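PDB 6HRK: allophycocyanin beta-18 subunit apoprotein from Chroococcidiopsis thermalis PCC 7203, which binds the bilin pigment biliverdin and, as an artificial biliprotein derived from a far-red-induced allophycocyanin, emits far-red fluorescence. Local coordinates for residues I101-K105 with F127-A131. The protein carries 18 engineered substitutions. Sequence-based numbering, arbitrary orientation.
Sequences IQLMK and FDYIA. Engineered in segment 127-131: Ile130 (natural residue Val), Ala131 (natural residue Val).
Asp128 OD1 accepts from two donors of the facing helix and illustrates how one carboxylate oxygen can organise a polar margin beside a greasy core. Lys105 NZ reaches Asp128 OD1 on the syn side as a salt bridge of 2.8 Å. From the anti side Gln102 NE2 gives Asp128 OD1 a hydrogen bond of 2.9 Å, and this one is bent at the hydrogen, to 139°. Lys105 NZ also donates to Gln102 OE1, 2.9 Å away, so Gln102 is tied through both ends of its amide, whose plane is turned well away from that of the carboxylate. A bend in the lysine chain, chi3 77° after two extended torsions, brings NZ round to this junction.

Nearer the backbone the same lysine serves as hydrocarbon: Lys105 CB sits over a face of the Phe127 ring, 4.0 Å from the centroid, in a CH-pi contact. The ring edge meets the backbone oxygen of Ile101, with Phe127 CD2 3.3 Å from Ile101 O. Further along, Ile101 CD1 packs on CG2 of the engineered Ile130 at 3.7 Å, and Phe59 of helix 46-69 touches both isoleucines.

Thus segments 101-105 and 127-131 of helices 94-115 and 125-134 run antiparallel in the globin-like phycobilisome fold, and the side chain of Ile101 lies about 7 Å from the bound biliverdin. The shared ammonium probably stabilises Asp128 as the carboxylate.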
# COMPACT_ATOMS: atom_id res chain seq x y z
N ILE A 101 -1.77 2.96 -1.80
CA ILE A 101 -2.00 1.52 -1.62
C ILE A 101 -2.54 0.90 -2.92
O ILE A 101 -2.04 -0.12 -3.37
CB ILE A 101 -2.95 1.25 -0.42
CG1 ILE A 101 -2.26 1.66 0.89
CG2 ILE A 101 -3.37 -0.21 -0.35
CD1 ILE A 101 -3.23 1.95 2.02
N GLN A 102 -3.54 1.55 -3.51
CA GLN A 102 -4.14 1.06 -4.76
C GLN A 102 -3.16 1.13 -5.95
O GLN A 102 -3.28 0.34 -6.88
CB GLN A 102 -5.43 1.83 -5.09
CG GLN A 102 -6.56 1.68 -4.08
CD GLN A 102 -7.31 0.36 -4.20
OE1 GLN A 102 -6.75 -0.66 -4.58
NE2 GLN A 102 -8.60 0.38 -3.85
N LEU A 103 -2.23 2.08 -5.91
CA LEU A 103 -1.13 2.14 -6.88
C LEU A 103 -0.19 0.96 -6.70
O LEU A 103 0.16 0.29 -7.67
CB LEU A 103 -0.34 3.44 -6.75
CG LEU A 103 -1.00 4.71 -7.31
CD1 LEU A 103 -0.29 5.95 -6.77
CD2 LEU A 103 -0.99 4.71 -8.83
N MET A 104 0.21 0.71 -5.45
CA MET A 104 1.05 -0.44 -5.09
C MET A 104 0.40 -1.78 -5.47
O MET A 104 1.11 -2.72 -5.83
CB MET A 104 1.43 -0.43 -3.60
CG MET A 104 2.54 0.55 -3.26
SD MET A 104 3.16 0.43 -1.56
CE MET A 104 1.67 0.80 -0.63
N LYS A 105 -0.93 -1.86 -5.39
CA LYS A 105 -1.66 -3.02 -5.93
C LYS A 105 -1.37 -3.17 -7.43
O LYS A 105 -0.99 -4.25 -7.88
CB LYS A 105 -3.18 -2.86 -5.72
CG LYS A 105 -4.01 -4.04 -6.23
CD LYS A 105 -5.48 -3.89 -5.89
CE LYS A 105 -6.19 -2.89 -6.79
NZ LYS A 105 -7.63 -2.76 -6.43
N PHE A 127 -5.27 -4.94 -0.21
CA PHE A 127 -5.07 -3.59 -0.73
C PHE A 127 -6.39 -2.82 -0.69
O PHE A 127 -6.44 -1.70 -0.20
CB PHE A 127 -4.52 -3.61 -2.16
CG PHE A 127 -3.11 -4.13 -2.27
CD1 PHE A 127 -2.88 -5.49 -2.40
CD2 PHE A 127 -2.03 -3.27 -2.27
CE1 PHE A 127 -1.58 -5.99 -2.51
CE2 PHE A 127 -0.73 -3.75 -2.39
CZ PHE A 127 -0.51 -5.11 -2.51
N ASP A 128 -7.44 -3.45 -1.21
CA ASP A 128 -8.80 -2.89 -1.17
C ASP A 128 -9.39 -2.82 0.25
O ASP A 128 -10.22 -1.95 0.52
CB ASP A 128 -9.75 -3.70 -2.07
CG ASP A 128 -9.44 -3.57 -3.55
OD1 ASP A 128 -8.87 -2.54 -3.98
OD2 ASP A 128 -9.79 -4.49 -4.31
N TYR A 129 -8.98 -3.73 1.13
CA TYR A 129 -9.48 -3.74 2.51
C TYR A 129 -8.87 -2.60 3.33
O TYR A 129 -9.60 -1.82 3.95
CB TYR A 129 -9.19 -5.08 3.19
CG TYR A 129 -9.65 -5.13 4.63
CD1 TYR A 129 -11.01 -5.10 4.95
CD2 TYR A 129 -8.73 -5.20 5.68
CE1 TYR A 129 -11.43 -5.14 6.27
CE2 TYR A 129 -9.15 -5.25 7.00
CZ TYR A 129 -10.50 -5.22 7.29
OH TYR A 129 -10.92 -5.26 8.60
N ILE A 130 -7.54 -2.50 3.31
CA ILE A 130 -6.82 -1.43 4.01
C ILE A 130 -7.21 -0.06 3.43
O ILE A 130 -7.40 0.89 4.19
CB ILE A 130 -5.28 -1.64 3.96
CG1 ILE A 130 -4.89 -2.88 4.78
CG2 ILE A 130 -4.53 -0.42 4.51
CD1 ILE A 130 -3.48 -3.37 4.55
N ALA A 131 -7.34 0.04 2.11
CA ALA A 131 -7.81 1.26 1.45
C ALA A 131 -9.24 1.65 1.86
O ALA A 131 -9.53 2.83 2.03
CB ALA A 131 -7.73 1.12 -0.06